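Local structure of acyl-CoA dehydrogenase domain protein Tcur3481 (Thermomonospora curvata, 6WY9) at residues 66-71 / 285-290; 151-156 / 188-193; 226-231 / 278-283; 232-237 / 310-315; 239-244 / 317-322. The protein probably acts as an FAD-dependent acyl-CoA dehydrogenase that introduces a double bond next to the thioester of its acyl-CoA substrate. All blocks are in the same frame, centred on the assembly; numbering follows the deposited sequence.

Contact 1: 66-71 / 285-290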
# COMPACT_ATOMS: atom_id res chain seq x y z
N LEU B 66 31.83 -22.96 -3.80
CA LEU B 66 31.22 -22.06 -2.82
C LEU B 66 29.70 -21.94 -2.93
O LEU B 66 29.10 -21.19 -2.15
CB LEU B 66 31.86 -20.67 -2.93
CG LEU B 66 33.36 -20.72 -2.58
CD1 LEU B 66 33.95 -19.33 -2.61
CD2 LEU B 66 33.57 -21.34 -1.22
N GLY B 67 29.06 -22.65 -3.87
CA GLY B 67 27.62 -22.88 -3.78
C GLY B 67 26.72 -21.66 -3.98
O GLY B 67 27.07 -20.67 -4.64
N LEU B 68 25.51 -21.77 -3.43
CA LEU B 68 24.46 -20.82 -3.74
C LEU B 68 24.79 -19.43 -3.20
O LEU B 68 24.49 -18.44 -3.86
CB LEU B 68 23.12 -21.34 -3.22
CG LEU B 68 21.86 -20.51 -3.50
CD1 LEU B 68 21.57 -20.28 -5.01
CD2 LEU B 68 20.65 -21.12 -2.77
N GLY B 69 25.47 -19.35 -2.06
CA GLY B 69 25.86 -18.05 -1.52
C GLY B 69 26.74 -17.25 -2.45
O GLY B 69 26.52 -16.04 -2.67
N ALA B 70 27.78 -17.89 -3.00
CA ALA B 70 28.64 -17.20 -3.96
C ALA B 70 27.84 -16.80 -5.20
O ALA B 70 28.01 -15.69 -5.74
CB ALA B 70 29.83 -18.08 -4.36
N LEU B 71 26.96 -17.69 -5.67
CA LEU B 71 26.13 -17.33 -6.81
C LEU B 71 25.31 -16.08 -6.50
O LEU B 71 25.27 -15.13 -7.31
CB LEU B 71 25.21 -18.50 -7.18
CG LEU B 71 24.25 -18.10 -8.32
CD1 LEU B 71 25.01 -17.62 -9.57
CD2 LEU B 71 23.24 -19.24 -8.63
N CYS B 285 20.63 -19.58 3.42
CA CYS B 285 20.98 -20.38 4.58
C CYS B 285 20.08 -21.61 4.69
O CYS B 285 20.55 -22.70 5.06
CB CYS B 285 20.90 -19.51 5.83
SG CYS B 285 22.28 -18.32 5.91
N ALA B 286 18.79 -21.46 4.38
CA ALA B 286 17.88 -22.61 4.44
C ALA B 286 18.25 -23.67 3.41
O ALA B 286 18.17 -24.86 3.68
CB ALA B 286 16.43 -22.15 4.24
N ALA B 287 18.61 -23.25 2.20
CA ALA B 287 18.98 -24.23 1.20
C ALA B 287 20.27 -24.96 1.62
O ALA B 287 20.35 -26.20 1.51
CB ALA B 287 19.11 -23.55 -0.16
N GLU B 288 21.25 -24.24 2.16
CA GLU B 288 22.50 -24.88 2.58
C GLU B 288 22.29 -25.78 3.80
O GLU B 288 23.04 -26.75 3.99
CB GLU B 288 23.59 -23.82 2.82
CG GLU B 288 24.09 -23.12 1.51
CD GLU B 288 24.97 -21.87 1.75
OE1 GLU B 288 25.05 -21.41 2.92
OE2 GLU B 288 25.58 -21.34 0.77
N ASP B 289 21.29 -25.48 4.63
CA ASP B 289 20.92 -26.31 5.78
C ASP B 289 19.93 -27.42 5.40
O ASP B 289 19.33 -28.02 6.30
CB ASP B 289 20.31 -25.46 6.91
CG ASP B 289 21.33 -24.52 7.55
OD1 ASP B 289 20.91 -23.51 8.16
OD2 ASP B 289 22.54 -24.79 7.44
N GLY B 290 19.72 -27.67 4.11
CA GLY B 290 18.90 -28.78 3.67
C GLY B 290 17.40 -28.63 3.83
O GLY B 290 16.69 -29.64 3.81
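Leu-68 and Glu-288 reach across the gap between two helices from opposite sides, each ending on a different target. Leu-68 holds CG anti to its own backbone N (chi1 -177°), which carries the isobutyl group towards helix 260-288. Of its two branches CD2 does the touching, lying 3.9 Å from the methyl CB of Ala-287 in a purely apolar contact, while CD1 stays farther from that methyl.

Glu-288 answers from the last turn of its helix. Its chain runs extended beyond CG and lays the carboxylate beside the backbone of helix 67-80 near its N-terminal end. There OE2 accepts a weak hydrogen bond from the backbone N of Gly-69, at 3.5 Å with an N-H...O angle of 143°. The bond is long and bent and is likely to hold the carboxylate only loosely, although a negative group near the start of a helix is probably favoured by the helix dipole. The same oxygen lies 4.0 Å from Gly-69 CA. Glu-288 and Ala-287 are exposed, whereas Leu-68 and Gly-69 are buried, so the contact passes from the surface inwards.

Just beyond Glu-288 a Schellman motif ends the helix: Gly-290, at positive phi, gives its N to Ala-287 O, and Ala-291 N bonds to Ala-286 O. Ala-70 meets Leu-9 and Leu-12 of helix 5-23, and Leu-71 meets Leu-91 and Leu-95 of helix 87-100, all packing among the N-terminal helices. The link to the C-terminal helices is made by Leu-68, on Ala-287 and on Val-222 and Thr-225 of helix 215-248, and by the weak Gly-69 to Glu-288 bond.

Contact 2: 151-156 / 188-193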
# COMPACT_ATOMS: atom_id res chain seq x y z
N LYS B 151 7.38 -24.29 -24.46
CA LYS B 151 7.76 -23.52 -23.28
C LYS B 151 7.84 -22.05 -23.66
O LYS B 151 8.16 -21.71 -24.81
CB LYS B 151 9.10 -23.97 -22.69
CG LYS B 151 9.27 -25.47 -22.58
CD LYS B 151 8.26 -26.11 -21.57
CE LYS B 151 8.56 -25.72 -20.10
NZ LYS B 151 7.58 -26.39 -19.20
N ALA B 152 7.55 -21.19 -22.70
CA ALA B 152 7.43 -19.76 -22.96
C ALA B 152 8.72 -19.02 -22.60
O ALA B 152 9.28 -19.22 -21.52
CB ALA B 152 6.26 -19.17 -22.16
N VAL B 153 9.12 -18.08 -23.47
CA VAL B 153 10.08 -17.04 -23.12
C VAL B 153 11.26 -17.63 -22.35
O VAL B 153 11.59 -17.20 -21.24
CB VAL B 153 9.44 -15.87 -22.32
CG1 VAL B 153 8.52 -15.01 -23.22
CG2 VAL B 153 8.70 -16.33 -21.03
N VAL B 154 11.94 -18.57 -22.97
CA VAL B 154 13.17 -19.12 -22.42
C VAL B 154 14.26 -18.06 -22.47
O VAL B 154 14.54 -17.52 -23.55
CB VAL B 154 13.59 -20.37 -23.21
CG1 VAL B 154 14.90 -20.92 -22.69
CG2 VAL B 154 12.43 -21.37 -23.16
N PRO B 155 14.90 -17.72 -21.35
CA PRO B 155 15.75 -16.52 -21.33
C PRO B 155 17.07 -16.78 -22.01
O PRO B 155 17.62 -17.88 -21.96
CB PRO B 155 15.94 -16.24 -19.83
CG PRO B 155 15.83 -17.66 -19.20
CD PRO B 155 14.71 -18.31 -20.01
N SER B 156 17.57 -15.75 -22.69
CA SER B 156 18.95 -15.71 -23.16
C SER B 156 19.30 -16.98 -23.95
O SER B 156 20.37 -17.59 -23.77
CB SER B 156 19.89 -15.47 -21.98
OG SER B 156 19.55 -14.24 -21.35
N GLU B 188 11.14 -19.63 -31.54
CA GLU B 188 10.95 -18.30 -32.09
C GLU B 188 11.57 -17.29 -31.13
O GLU B 188 11.23 -17.27 -29.94
CB GLU B 188 9.46 -17.98 -32.28
CG GLU B 188 8.81 -18.77 -33.40
CD GLU B 188 7.32 -18.45 -33.59
OE1 GLU B 188 6.69 -17.86 -32.69
OE2 GLU B 188 6.79 -18.80 -34.66
N ARG B 189 12.46 -16.45 -31.65
CA ARG B 189 13.01 -15.38 -30.83
C ARG B 189 11.90 -14.41 -30.43
O ARG B 189 11.01 -14.09 -31.22
CB ARG B 189 14.10 -14.67 -31.60
CG ARG B 189 15.24 -15.61 -31.95
CD ARG B 189 16.12 -15.12 -33.10
NE ARG B 189 16.41 -13.68 -33.05
CZ ARG B 189 17.44 -13.14 -32.39
NH1 ARG B 189 18.27 -13.94 -31.71
NH2 ARG B 189 17.65 -11.81 -32.41
N THR B 190 11.94 -13.93 -29.19
CA THR B 190 10.94 -12.98 -28.72
C THR B 190 11.61 -12.00 -27.76
O THR B 190 12.32 -12.41 -26.84
CB THR B 190 9.75 -13.72 -28.06
OG1 THR B 190 8.69 -12.80 -27.76
CG2 THR B 190 10.14 -14.47 -26.80
N GLU B 191 11.43 -10.71 -28.01
CA GLU B 191 12.05 -9.69 -27.16
C GLU B 191 11.20 -9.37 -25.94
O GLU B 191 10.01 -9.06 -26.07
CB GLU B 191 12.30 -8.40 -27.95
CG GLU B 191 13.17 -7.42 -27.17
CD GLU B 191 13.32 -6.07 -27.85
OE1 GLU B 191 12.53 -5.79 -28.77
OE2 GLU B 191 14.22 -5.30 -27.48
N THR B 192 11.81 -9.37 -24.75
CA THR B 192 11.07 -9.13 -23.53
C THR B 192 11.30 -7.70 -22.97
O THR B 192 12.16 -6.95 -23.41
CB THR B 192 11.46 -10.18 -22.47
OG1 THR B 192 12.81 -9.98 -22.09
CG2 THR B 192 11.33 -11.58 -23.07
N THR B 193 10.53 -7.38 -21.95
CA THR B 193 10.61 -6.09 -21.28
C THR B 193 12.04 -5.66 -21.00
O THR B 193 12.43 -4.53 -21.30
CB THR B 193 9.83 -6.19 -19.96
OG1 THR B 193 8.45 -6.43 -20.23
CG2 THR B 193 9.98 -4.89 -19.15
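Val-153 meets Thr-190 and Thr-192 at a G1 beta bulge, where Val-153 and Val-154 together face Gly-199 in the beta domain between the two helical parts of the chain. Strands 144-154 and 185-191 do not pair directly. Both run antiparallel to strand 197-203, which bonds to Val-154 through Gly-199 and to Thr-190 through Ala-198.

Val-153 has the most surface buried here. Its positive phi (45°) belongs to the bulge, and its backbone N is held by Asn-200 OD1. The CG1 branch does all the touching: it lies 4.0 Å from Thr-190 CG2, the two side chains crossing obliquely.

Thr-190 and Thr-192 thus use their methyls towards Val-153 and their hydroxyls elsewhere. With OG1 of Thr-190 anti to its backbone N (chi1 -173°), CG2 falls between the backbone N and the carbonyl carbon, facing Val-153. That OG1 hydrogen-bonds to the backbone of another protein chain in the assembly. Thr-192 OG1 bonds to Gln-339, which ties the loop just after the strand to helix 330-340. The second valine contact is the longer one, CG1 of Val-153 lying 4.4 Å from CG2 of Thr-192.

Contact 3: 226-231 / 278-283; sequences ALAAVQ and VCLWQA
Leu-280 keeps CG anti to its backbone N (chi1 169°), and with chi2 at 59° this sends both methyls towards Ala-228 and Ala-229 of the neighbouring helix. The contact belongs to the C-terminal helical bundle of the acyl-CoA dehydrogenase fold, joining helix 215-248 to helix 260-288.

Leu-280 packs in knobs-into-holes fashion: it touches Thr-225, Ala-228, Ala-229 and Leu-232, the four corners of a hole spaced three and four residues apart along helix 215-248. The two alanines are the near corners of the hole, between Thr-225 and Leu-232, and their lack of bulk probably permits the CA-to-CA distance of 6.6 Å between Ala-228 and Leu-280. Both branches meet Ala-229. CD2 presses on its backbone, 3.8 Å from CA, and lies alongside its methyl at 4.0 Å from CB, while CD1 is 4.1 Å from its backbone N. CD1 alone also reaches the methyl of Ala-228, more loosely, with CB 4.4 Å off.

No hydrogen bond crosses between the segments; the contact is apolar packing of buried residues. Other helices close the surroundings: Ala-228 also meets Ala-304 of helix 295-319, and Ala-229 meets Leu-75 of helix 67-80. Trp-281, next along the chain, sets one ring face against its neighbour, with Leu-280 CG lying 4.2 Å above the indole plane and offset towards the rim.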
# COMPACT_ATOMS: atom_id res chain seq x y z
N ALA B 226 17.86 -17.19 -6.72
CA ALA B 226 18.77 -16.49 -7.61
C ALA B 226 18.11 -15.23 -8.20
O ALA B 226 18.75 -14.18 -8.31
CB ALA B 226 19.23 -17.46 -8.72
N LEU B 227 16.85 -15.34 -8.63
CA LEU B 227 16.18 -14.17 -9.16
C LEU B 227 16.07 -13.10 -8.09
O LEU B 227 16.21 -11.92 -8.37
CB LEU B 227 14.77 -14.55 -9.69
CG LEU B 227 14.77 -15.31 -11.02
CD1 LEU B 227 13.40 -16.14 -11.20
CD2 LEU B 227 15.01 -14.32 -12.19
N ALA B 228 15.79 -13.51 -6.85
CA ALA B 228 15.75 -12.52 -5.78
C ALA B 228 17.12 -11.88 -5.58
O ALA B 228 17.19 -10.68 -5.28
CB ALA B 228 15.25 -13.16 -4.50
N ALA B 229 18.22 -12.62 -5.80
CA ALA B 229 19.53 -11.97 -5.67
C ALA B 229 19.72 -10.88 -6.72
O ALA B 229 20.21 -9.78 -6.41
CB ALA B 229 20.66 -13.02 -5.76
N VAL B 230 19.33 -11.15 -7.97
CA VAL B 230 19.47 -10.14 -9.02
C VAL B 230 18.61 -8.93 -8.68
O VAL B 230 19.02 -7.77 -8.81
CB VAL B 230 19.07 -10.73 -10.40
CG1 VAL B 230 19.19 -9.65 -11.51
CG2 VAL B 230 19.88 -12.00 -10.71
N GLN B 231 17.38 -9.20 -8.23
CA GLN B 231 16.47 -8.11 -7.93
C GLN B 231 17.02 -7.25 -6.81
O GLN B 231 16.85 -6.03 -6.81
CB GLN B 231 15.09 -8.66 -7.54
CG GLN B 231 13.99 -7.57 -7.44
CD GLN B 231 13.46 -7.19 -8.81
OE1 GLN B 231 14.25 -7.01 -9.75
NE2 GLN B 231 12.13 -7.08 -8.93
N VAL B 278 17.58 -9.44 3.98
CA VAL B 278 17.65 -10.49 5.00
C VAL B 278 16.84 -11.72 4.58
O VAL B 278 17.17 -12.85 4.96
CB VAL B 278 17.22 -9.98 6.39
CG1 VAL B 278 18.16 -8.83 6.83
CG2 VAL B 278 15.71 -9.58 6.40
N CYS B 279 15.76 -11.55 3.82
CA CYS B 279 15.03 -12.75 3.43
C CYS B 279 15.79 -13.52 2.36
O CYS B 279 15.67 -14.74 2.30
CB CYS B 279 13.65 -12.41 2.91
SG CYS B 279 12.53 -11.69 4.22
N LEU B 280 16.49 -12.83 1.47
CA LEU B 280 17.39 -13.54 0.54
C LEU B 280 18.36 -14.45 1.30
O LEU B 280 18.51 -15.64 1.00
CB LEU B 280 18.17 -12.52 -0.31
CG LEU B 280 19.33 -13.14 -1.13
CD1 LEU B 280 18.75 -14.19 -2.07
CD2 LEU B 280 20.07 -12.01 -1.91
N TRP B 281 19.03 -13.89 2.29
CA TRP B 281 20.07 -14.69 2.92
C TRP B 281 19.46 -15.78 3.78
O TRP B 281 20.06 -16.86 3.93
CB TRP B 281 21.03 -13.75 3.66
CG TRP B 281 21.90 -13.08 2.58
CD1 TRP B 281 21.77 -11.80 2.08
CD2 TRP B 281 22.91 -13.73 1.77
NE1 TRP B 281 22.69 -11.60 1.06
CE2 TRP B 281 23.38 -12.76 0.84
CE3 TRP B 281 23.47 -15.01 1.76
CZ2 TRP B 281 24.39 -13.04 -0.08
CZ3 TRP B 281 24.49 -15.29 0.84
CH2 TRP B 281 24.93 -14.31 -0.07
N GLN B 282 18.24 -15.59 4.26
CA GLN B 282 17.56 -16.69 4.93
C GLN B 282 17.28 -17.84 3.95
O GLN B 282 17.37 -19.02 4.31
CB GLN B 282 16.28 -16.17 5.59
CG GLN B 282 15.43 -17.23 6.29
CD GLN B 282 16.16 -17.87 7.46
OE1 GLN B 282 16.93 -17.22 8.16
NE2 GLN B 282 15.94 -19.16 7.65
N ALA B 283 16.87 -17.50 2.71
CA ALA B 283 16.64 -18.54 1.72
C ALA B 283 17.92 -19.29 1.42
O ALA B 283 17.92 -20.52 1.35
CB ALA B 283 16.08 -17.92 0.43

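Contact 4: 232-237 / 310-315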
# COMPACT_ATOMS: atom_id res chain seq x y z
N LEU B 232 17.58 -7.89 -5.79
CA LEU B 232 18.20 -7.09 -4.74
C LEU B 232 19.22 -6.12 -5.34
O LEU B 232 19.27 -4.95 -4.96
CB LEU B 232 18.87 -8.00 -3.72
CG LEU B 232 19.66 -7.30 -2.59
CD1 LEU B 232 18.73 -6.36 -1.68
CD2 LEU B 232 20.34 -8.41 -1.77
N GLY B 233 20.06 -6.60 -6.28
CA GLY B 233 21.06 -5.73 -6.87
C GLY B 233 20.43 -4.65 -7.74
O GLY B 233 20.83 -3.47 -7.68
N VAL B 234 19.42 -5.01 -8.53
CA VAL B 234 18.70 -4.00 -9.30
C VAL B 234 18.16 -2.90 -8.39
O VAL B 234 18.30 -1.71 -8.68
CB VAL B 234 17.56 -4.64 -10.12
CG1 VAL B 234 16.71 -3.53 -10.79
CG2 VAL B 234 18.16 -5.63 -11.20
N ALA B 235 17.47 -3.28 -7.32
CA ALA B 235 16.84 -2.25 -6.49
C ALA B 235 17.89 -1.39 -5.81
O ALA B 235 17.72 -0.17 -5.69
CB ALA B 235 15.92 -2.89 -5.43
N SER B 236 18.98 -2.02 -5.33
CA SER B 236 20.05 -1.29 -4.68
C SER B 236 20.68 -0.28 -5.64
O SER B 236 20.92 0.88 -5.28
CB SER B 236 21.12 -2.28 -4.18
OG SER B 236 20.57 -3.13 -3.18
N GLY B 237 20.98 -0.72 -6.86
CA GLY B 237 21.59 0.19 -7.82
C GLY B 237 20.65 1.31 -8.19
O GLY B 237 21.06 2.47 -8.29
N ASN B 310 8.23 -2.26 -6.24
CA ASN B 310 7.96 -0.94 -5.66
C ASN B 310 9.17 -0.02 -5.80
O ASN B 310 9.03 1.14 -6.16
CB ASN B 310 7.60 -1.01 -4.18
CG ASN B 310 6.26 -1.63 -3.91
OD1 ASN B 310 5.37 -1.76 -4.80
ND2 ASN B 310 6.06 -1.97 -2.65
N VAL B 311 10.37 -0.52 -5.45
CA VAL B 311 11.55 0.35 -5.52
C VAL B 311 11.70 0.94 -6.91
O VAL B 311 11.85 2.16 -7.06
CB VAL B 311 12.83 -0.41 -5.10
CG1 VAL B 311 14.13 0.51 -5.42
CG2 VAL B 311 12.78 -0.85 -3.59
N VAL B 312 11.69 0.10 -7.96
CA VAL B 312 11.97 0.67 -9.30
C VAL B 312 10.83 1.55 -9.81
O VAL B 312 11.08 2.43 -10.64
CB VAL B 312 12.32 -0.41 -10.35
CG1 VAL B 312 13.67 -1.17 -9.94
CG2 VAL B 312 11.15 -1.42 -10.63
N HIS B 313 9.57 1.36 -9.36
CA HIS B 313 8.55 2.37 -9.65
C HIS B 313 8.84 3.69 -8.93
O HIS B 313 8.63 4.79 -9.49
CB HIS B 313 7.16 1.86 -9.25
CG HIS B 313 6.48 1.07 -10.35
ND1 HIS B 313 5.78 1.68 -11.38
CD2 HIS B 313 6.47 -0.26 -10.62
CE1 HIS B 313 5.30 0.75 -12.19
NE2 HIS B 313 5.68 -0.44 -11.74
N ARG B 314 9.27 3.62 -7.66
CA ARG B 314 9.55 4.88 -6.97
C ARG B 314 10.74 5.59 -7.62
O ARG B 314 10.72 6.81 -7.77
CB ARG B 314 9.82 4.66 -5.46
CG ARG B 314 8.60 4.14 -4.67
CD ARG B 314 8.73 4.41 -3.14
NE ARG B 314 7.84 3.52 -2.39
CZ ARG B 314 8.16 2.29 -2.06
NH1 ARG B 314 9.37 1.84 -2.44
NH2 ARG B 314 7.32 1.52 -1.36
N THR B 315 11.77 4.84 -8.03
CA THR B 315 12.94 5.53 -8.58
C THR B 315 12.63 6.09 -9.97
O THR B 315 13.22 7.11 -10.36
CB THR B 315 14.19 4.61 -8.58
OG1 THR B 315 13.92 3.40 -9.30
CG2 THR B 315 14.66 4.24 -7.12
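Ala-235 and Val-311 bring the backbones of helices 215-248 and 295-319 to 6.0 Å between their CA atoms, a close approach that the small alanine probably permits. Val-311 sits over the Ala-235 methyl: its CG1 is 3.8 Å from Ala-235 CB, its own CB 4.0 Å from that atom, and CG2 slightly farther. CG1 stands anti to the backbone N (chi1 171°), and this brings the same methyl within 3.7 Å of Ala-235 O, so it rests on the peptide carbonyl as well as on the side chain.

A second pair lies beside the first. Val-234 and Val-312 meet methyl to methyl, CG1 to CG1 at 3.9 Å, each valine using one branch. Around them helix 330-340 adds Tyr-333 and Trp-336 against Val-234 and Phe-334 against Val-312.

One turn of helix 215-248 carries an extra internal bond. Leu-232 O accepts from both Ser-236 N and Ser-236 OG, the hydroxyl at 2.9 Å and above the carbonyl plane, the two donors coming from opposite faces. The serine hydroxyl is thereby turned back onto its own helix.

All four touching residues are buried and apolar, as expected of an inner helix pair in the C-terminal bundle of the acyl-CoA dehydrogenase fold, here leading towards the FAD site, with His-317 about 10 Å from Val-312 between side chains.

Contact 5: 239-244 / 317-322; sequences LHITAS and HLHGGI. With FDA (dihydroflavine-adenine dinucleotide), chain C.
His-319 meets Thr-242 with the edge of its ring. From CB, chi1 of -88° swings the imidazole towards helix 215-248. ND1 hydrogen-bonds to Thr-315 O, one turn back in its own helix. CE1 comes next, 3.2 Å from Thr-242 OG1, which lies near the ring plane and hydrogen-bonds to Ala-238 O. At the tip, NE2 hydrogen-bonds to Tyr-328 OH and has Ile-241 CG2 4.1 Å away. Hydrogen bonds at both nitrogens, and Tyr-245 stacked on the ring, fix its rotation. Replacing His-319 by an alanine would probably leave Thr-315 O and Tyr-328 OH without these mates and open a gap beside Thr-242.

Leu-318 adds an apolar touch, its CB 3.9 Å from Thr-242 CG2. At a subunit interface the helix end helps hold the dinucleotide, which Arg-249 NE of another protein chain also hydrogen-bonds: His-317 O accepts from ribose O3B at 2.9 Å, and Gly-321 N gives O1P a nearly straight bond (2.9 Å, 166°). At Gly-320 a CB would clash with O3P.

The end of helix 295-319 thus faces the cofactor with its backbone and helix 215-248 with His-319 and Leu-318, while Ile-330 of helix 330-340 packs on both Thr-242 and His-319.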
# COMPACT_ATOMS: atom_id res chain seq x y z
N LEU B 239 18.22 2.61 -6.34
CA LEU B 239 18.19 3.54 -5.22
C LEU B 239 19.46 4.41 -5.19
O LEU B 239 19.38 5.63 -4.99
CB LEU B 239 18.03 2.79 -3.91
CG LEU B 239 17.94 3.70 -2.68
CD1 LEU B 239 16.83 4.82 -2.82
CD2 LEU B 239 17.67 2.86 -1.42
N HIS B 240 20.63 3.80 -5.39
CA HIS B 240 21.87 4.57 -5.35
C HIS B 240 21.86 5.67 -6.41
O HIS B 240 22.17 6.83 -6.11
CB HIS B 240 23.08 3.64 -5.52
CG HIS B 240 24.40 4.37 -5.45
ND1 HIS B 240 24.94 4.81 -4.26
CD2 HIS B 240 25.25 4.78 -6.42
CE1 HIS B 240 26.08 5.44 -4.50
NE2 HIS B 240 26.29 5.44 -5.80
N ILE B 241 21.48 5.34 -7.64
CA ILE B 241 21.49 6.33 -8.72
C ILE B 241 20.52 7.46 -8.40
O ILE B 241 20.80 8.65 -8.63
CB ILE B 241 21.12 5.65 -10.06
CG1 ILE B 241 22.27 4.79 -10.59
CG2 ILE B 241 20.68 6.75 -11.14
CD1 ILE B 241 21.71 3.74 -11.59
N THR B 242 19.35 7.10 -7.89
CA THR B 242 18.29 8.06 -7.61
C THR B 242 18.69 9.00 -6.46
O THR B 242 18.47 10.22 -6.55
CB THR B 242 17.01 7.28 -7.27
OG1 THR B 242 16.68 6.47 -8.40
CG2 THR B 242 15.85 8.27 -7.03
N ALA B 243 19.29 8.44 -5.40
CA ALA B 243 19.80 9.25 -4.29
C ALA B 243 20.81 10.29 -4.79
O ALA B 243 20.76 11.47 -4.40
CB ALA B 243 20.45 8.34 -3.24
N SER B 244 21.79 9.85 -5.61
CA SER B 244 22.76 10.79 -6.17
C SER B 244 22.08 11.86 -7.00
O SER B 244 22.46 13.04 -6.95
CB SER B 244 23.80 10.05 -7.05
OG SER B 244 24.53 9.09 -6.30
N HIS B 317 9.57 7.45 -10.67
CA HIS B 317 8.79 8.62 -10.37
C HIS B 317 9.68 9.77 -9.89
O HIS B 317 9.50 10.93 -10.31
CB HIS B 317 7.72 8.27 -9.32
CG HIS B 317 6.92 9.48 -8.94
ND1 HIS B 317 5.99 10.03 -9.79
CD2 HIS B 317 7.00 10.31 -7.86
CE1 HIS B 317 5.49 11.13 -9.24
NE2 HIS B 317 6.10 11.33 -8.08
N LEU B 318 10.62 9.48 -8.97
CA LEU B 318 11.48 10.51 -8.36
C LEU B 318 12.39 11.21 -9.38
O LEU B 318 12.91 12.30 -9.10
CB LEU B 318 12.33 9.85 -7.26
CG LEU B 318 11.46 9.46 -6.06
CD1 LEU B 318 12.24 8.63 -4.99
CD2 LEU B 318 10.94 10.78 -5.42
N HIS B 319 12.63 10.59 -10.54
CA HIS B 319 13.44 11.22 -11.58
C HIS B 319 12.65 12.20 -12.45
O HIS B 319 13.26 13.03 -13.14
CB HIS B 319 14.07 10.18 -12.51
CG HIS B 319 15.38 9.68 -12.03
ND1 HIS B 319 15.50 8.58 -11.20
CD2 HIS B 319 16.64 10.15 -12.22
CE1 HIS B 319 16.78 8.36 -10.95
NE2 HIS B 319 17.49 9.31 -11.54
N GLY B 320 11.32 12.07 -12.50
CA GLY B 320 10.64 12.98 -13.43
C GLY B 320 11.03 12.62 -14.87
O GLY B 320 11.45 11.49 -15.15
N GLY B 321 10.94 13.60 -15.77
CA GLY B 321 11.04 13.29 -17.19
C GLY B 321 12.34 12.59 -17.59
O GLY B 321 12.33 11.69 -18.43
N ILE B 322 13.48 13.03 -17.03
CA ILE B 322 14.75 12.44 -17.45
C ILE B 322 14.77 10.93 -17.18
O ILE B 322 15.47 10.18 -17.87
CB ILE B 322 15.98 13.13 -16.79
CG1 ILE B 322 17.27 12.68 -17.48
CG2 ILE B 322 16.10 12.74 -15.30
CD1 ILE B 322 18.52 13.48 -17.01
PA FDA C . 11.52 17.51 -11.53
O1A FDA C . 13.01 17.32 -11.47
O2A FDA C . 10.92 18.91 -11.32
O5B FDA C . 10.85 16.62 -10.25
C5B FDA C . 11.26 15.29 -10.38
C4B FDA C . 10.56 14.50 -9.27
O4B FDA C . 10.86 15.23 -7.99
C3B FDA C . 9.03 14.59 -9.33
O3B FDA C . 8.47 13.59 -10.10
C2B FDA C . 8.66 14.34 -7.88
O2B FDA C . 8.86 12.95 -7.44
C1B FDA C . 9.71 15.17 -7.09
N9A FDA C . 9.27 16.50 -6.69
C8A FDA C . 9.34 17.71 -7.42
N7A FDA C . 8.90 18.75 -6.71
C5A FDA C . 8.54 18.22 -5.49
C6A FDA C . 7.98 18.83 -4.35
N6A FDA C . 7.73 20.15 -4.31
N1A FDA C . 7.69 18.09 -3.26
C2A FDA C . 7.97 16.76 -3.38
N3A FDA C . 8.49 16.04 -4.40
C4A FDA C . 8.77 16.82 -5.45
N1 FDA C . 6.46 19.39 -20.80
C2 FDA C . 6.12 20.44 -21.69
O2 FDA C . 6.43 21.62 -21.42
N3 FDA C . 5.43 20.06 -22.84
C4 FDA C . 5.08 18.73 -23.17
O4 FDA C . 4.50 18.50 -24.23
C4X FDA C . 5.47 17.73 -22.21
N5 FDA C . 5.16 16.40 -22.47
C5X FDA C . 5.92 15.43 -21.86
C6 FDA C . 5.97 14.18 -22.34
C7 FDA C . 6.79 13.22 -21.69
C7M FDA C . 6.82 11.91 -22.23
C8 FDA C . 7.50 13.51 -20.58
C8M FDA C . 8.34 12.51 -19.90
C9 FDA C . 7.42 14.80 -20.07
C9A FDA C . 6.65 15.75 -20.71
N10 FDA C . 6.55 17.06 -20.20
C10 FDA C . 6.14 18.06 -21.09
C1' FDA C . 7.42 17.44 -19.05
C2' FDA C . 6.67 17.31 -17.69
O2' FDA C . 5.76 18.29 -17.56
C3' FDA C . 7.84 17.39 -16.61
O3' FDA C . 8.64 16.22 -16.65
C4' FDA C . 7.27 17.63 -15.22
O4' FDA C . 6.77 18.93 -15.20
C5' FDA C . 8.38 17.35 -14.18
O5' FDA C . 9.42 18.27 -14.40
P FDA C . 10.86 17.50 -14.28
O1P FDA C . 10.79 16.42 -15.26
O2P FDA C . 11.93 18.56 -14.38
O3P FDA C . 10.95 16.75 -12.80

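How the contacts relate
Contacts 3, 4 and 5 follow one another along helix 215-248. Contacts 3 and 4 join where Leu-280 CD2 lies 3.6 Å from Leu-232 CD2, and contacts 4 and 5, centres 10 Å apart, where Thr-315 CB lies 3.1 Å from Thr-242 OG1. Contact 5 alone holds residues of the dinucleotide pocket; Val-311 of contact 4 is about 14 Å from the ligand. Contact 1 adjoins contact 3 at the far end, Gly-69 O being 3.5 Å from Trp-281 CH2, and its centre is about 34 Å from that of contact 5. Contact 2, in the beta domain, touches none of the others and lies across the chain's centre from contacts 1 and 3.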